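Local atomic coordinates of protein archease (Thermotoga maritima, PDB entry 1J5U), a protein that probably activates the tRNA-splicing ligase RtcB by promoting its guanylylation, and binds calcium. Residues 38-43 and 87-92. Sequence-based numbering, arbitrary orientation.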
loop_
_atom_site.group_PDB
_atom_site.type_symbol
_atom_site.label_atom_id
_atom_site.label_comp_id
_atom_site.label_asym_id
_atom_site.label_seq_id
_atom_site.Cartn_x
_atom_site.Cartn_y
_atom_site.Cartn_z
ATOM N N GLU A 38 2.150 -2.038 -7.331
ATOM C CA GLU A 38 2.546 -0.635 -7.212
ATOM C C GLU A 38 2.319 -0.094 -5.777
ATOM O O GLU A 38 3.094 0.724 -5.281
ATOM C CB GLU A 38 1.805 0.203 -8.254
ATOM C CG GLU A 38 2.410 0.052 -9.675
ATOM C CD GLU A 38 3.903 0.348 -9.696
ATOM O OE1 GLU A 38 4.343 1.181 -8.878
ATOM O OE2 GLU A 38 4.645 -0.238 -10.524
ATOM N N ALA A 39 1.266 -0.551 -5.103
ATOM C CA ALA A 39 1.029 -0.120 -3.707
ATOM C C ALA A 39 2.209 -0.645 -2.890
ATOM O O ALA A 39 2.751 0.048 -2.019
ATOM C CB ALA A 39 -0.297 -0.704 -3.164
ATOM N N ARG A 40 2.604 -1.880 -3.167
ATOM C CA ARG A 40 3.748 -2.474 -2.491
ATOM C C ARG A 40 5.007 -1.614 -2.744
ATOM O O ARG A 40 5.735 -1.273 -1.814
ATOM C CB ARG A 40 4.017 -3.894 -3.018
ATOM C CG ARG A 40 5.369 -4.471 -2.537
ATOM C CD ARG A 40 5.849 -5.614 -3.464
ATOM N NE ARG A 40 6.120 -5.079 -4.794
ATOM C CZ ARG A 40 6.155 -5.799 -5.913
ATOM N NH1 ARG A 40 5.948 -7.113 -5.865
ATOM N NH2 ARG A 40 6.336 -5.196 -7.086
ATOM N N ASN A 41 5.279 -1.309 -4.012
ATOM C CA ASN A 41 6.445 -0.496 -4.353
ATOM C C ASN A 41 6.470 0.821 -3.567
ATOM O O ASN A 41 7.514 1.224 -3.069
ATOM C CB ASN A 41 6.477 -0.203 -5.868
ATOM C CG ASN A 41 6.753 -1.443 -6.690
ATOM O OD1 ASN A 41 7.212 -2.455 -6.158
ATOM N ND2 ASN A 41 6.485 -1.374 -7.997
ATOM N N ILE A 42 5.321 1.477 -3.454
ATOM C CA ILE A 42 5.214 2.738 -2.727
ATOM C C ILE A 42 5.597 2.574 -1.253
ATOM O O ILE A 42 6.397 3.359 -0.721
ATOM C CB ILE A 42 3.766 3.323 -2.821
ATOM C CG1 ILE A 42 3.477 3.796 -4.261
ATOM C CG2 ILE A 42 3.598 4.489 -1.820
ATOM C CD1 ILE A 42 2.047 4.291 -4.480
ATOM N N LEU A 43 5.033 1.549 -0.599
ATOM C CA LEU A 43 5.313 1.277 0.809
ATOM C C LEU A 43 6.810 1.067 1.091
ATOM O O LEU A 43 7.366 1.652 2.033
ATOM C CB LEU A 43 4.496 0.041 1.292
ATOM C CG LEU A 43 2.963 0.193 1.341
ATOM C CD1 LEU A 43 2.328 -1.127 1.816
ATOM C CD2 LEU A 43 2.569 1.340 2.302
ATOM N N TRP A 87 6.563 -8.374 -0.403
ATOM C CA TRP A 87 7.665 -8.458 -1.353
ATOM C C TRP A 87 7.270 -8.991 -2.732
ATOM O O TRP A 87 7.576 -8.377 -3.773
ATOM C CB TRP A 87 8.782 -9.324 -0.733
ATOM C CG TRP A 87 9.931 -9.630 -1.653
ATOM C CD1 TRP A 87 10.743 -8.732 -2.296
ATOM C CD2 TRP A 87 10.400 -10.928 -2.020
ATOM N NE1 TRP A 87 11.687 -9.397 -3.040
ATOM C CE2 TRP A 87 11.499 -10.746 -2.890
ATOM C CE3 TRP A 87 9.998 -12.231 -1.696
ATOM C CZ2 TRP A 87 12.205 -11.822 -3.444
ATOM C CZ3 TRP A 87 10.701 -13.307 -2.246
ATOM C CH2 TRP A 87 11.795 -13.091 -3.111
ATOM N N ARG A 88 6.600 -10.140 -2.746
ATOM C CA ARG A 88 6.171 -10.730 -4.003
ATOM C C ARG A 88 4.686 -11.058 -3.960
ATOM O O ARG A 88 4.123 -11.286 -2.892
ATOM C CB ARG A 88 6.986 -11.994 -4.303
ATOM C CG ARG A 88 8.426 -11.684 -4.736
ATOM C CD ARG A 88 8.461 -11.140 -6.169
ATOM N NE ARG A 88 9.779 -10.649 -6.573
ATOM C CZ ARG A 88 10.236 -9.422 -6.327
ATOM N NH1 ARG A 88 9.486 -8.543 -5.669
ATOM N NH2 ARG A 88 11.445 -9.067 -6.746
ATOM N N ILE A 89 4.066 -11.059 -5.129
ATOM C CA ILE A 89 2.648 -11.346 -5.238
ATOM C C ILE A 89 2.445 -12.358 -6.349
ATOM O O ILE A 89 2.933 -12.182 -7.478
ATOM C CB ILE A 89 1.840 -10.074 -5.553
ATOM C CG1 ILE A 89 2.166 -8.990 -4.510
ATOM C CG2 ILE A 89 0.336 -10.414 -5.553
ATOM C CD1 ILE A 89 1.663 -7.598 -4.872
ATOM N N LYS A 90 1.717 -13.417 -6.019
ATOM C CA LYS A 90 1.457 -14.499 -6.964
ATOM C C LYS A 90 -0.020 -14.872 -6.959
ATOM O O LYS A 90 -0.576 -15.202 -5.918
ATOM C CB LYS A 90 2.322 -15.704 -6.570
ATOM C CG LYS A 90 2.081 -16.992 -7.361
ATOM C CD LYS A 90 2.993 -18.106 -6.823
ATOM C CE LYS A 90 2.507 -19.473 -7.261
ATOM N NZ LYS A 90 2.173 -19.460 -8.720
ATOM N N ARG A 91 -0.662 -14.792 -8.114
ATOM C CA ARG A 91 -2.067 -15.150 -8.207
ATOM C C ARG A 91 -2.208 -16.667 -8.086
ATOM O O ARG A 91 -1.393 -17.418 -8.611
ATOM C CB ARG A 91 -2.662 -14.696 -9.546
ATOM C CG ARG A 91 -4.086 -15.174 -9.782
ATOM C CD ARG A 91 -4.740 -14.468 -10.971
ATOM N NE ARG A 91 -6.087 -14.972 -11.220
ATOM C CZ ARG A 91 -7.000 -14.344 -11.958
ATOM N NH1 ARG A 91 -6.708 -13.173 -12.527
ATOM N NH2 ARG A 91 -8.208 -14.880 -12.122
ATOM N N GLU A 92 -3.241 -17.090 -7.373
ATOM C CA GLU A 92 -3.553 -18.504 -7.181
ATOM C C GLU A 92 -5.069 -18.563 -7.244
ATOM O O GLU A 92 -5.754 -18.290 -6.259
ATOM C CB GLU A 92 -3.036 -18.989 -5.822
ATOM C CG GLU A 92 -1.862 -19.955 -5.957
ATOM C CD GLU A 92 -1.056 -20.082 -4.698
ATOM O OE1 GLU A 92 -1.666 -20.091 -3.605
ATOM O OE2 GLU A 92 0.184 -20.182 -4.800
HETATM O O HOH W 1 5.376 -9.560 -7.314
#
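Residues 38-43 of helix 32-47 and residues 87-92 of strand 84-92 run nearly antiparallel, at 173°, with their axes 9.5 Å apart and R40 facing W87. R40 carries the contact from the helix side. Its CG lies anti to the backbone N (chi1 169°), which sends the chain out toward the strand, and a bend at chi3 then turns the guanidinium alongside the W87 carbonyl. There R40 NH1 lies 2.9 Å from W87 O, while R40 CD packs against the same oxygen. Water 1, at the guanidinium edge and in its plane, accepts from R40 NH1 and from I89 N, tying the helix side chain to the strand backbone. The group is also held by its own helix: R40 NE and NH2 both donate to N41 OD1, side-on and from one face of the amide, the NH2 bond measuring 3.0 Å. The arginine and its water meet the strand at a classic beta bulge, where W87 and R88 both pair with T99 of the antiparallel strand 95-105. R88 curls back over its neighbour, its CG 3.4 Å above the centre of the W87 indole, and R88 NH1 donates to W87 O at 2.7 Å. Both arginines thus come close to the same carbonyl oxygen, with R88 NH1 over a face of the R40 guanidinium, 3.8 Å from R40 NH1, and the planes 59° apart. A leucine in place of R40 would probably leave water 1 without its helix-side anchor and the N41 amide freer to turn. Beyond the bulge, I89 and R40 both touch W76 of helix 66-81.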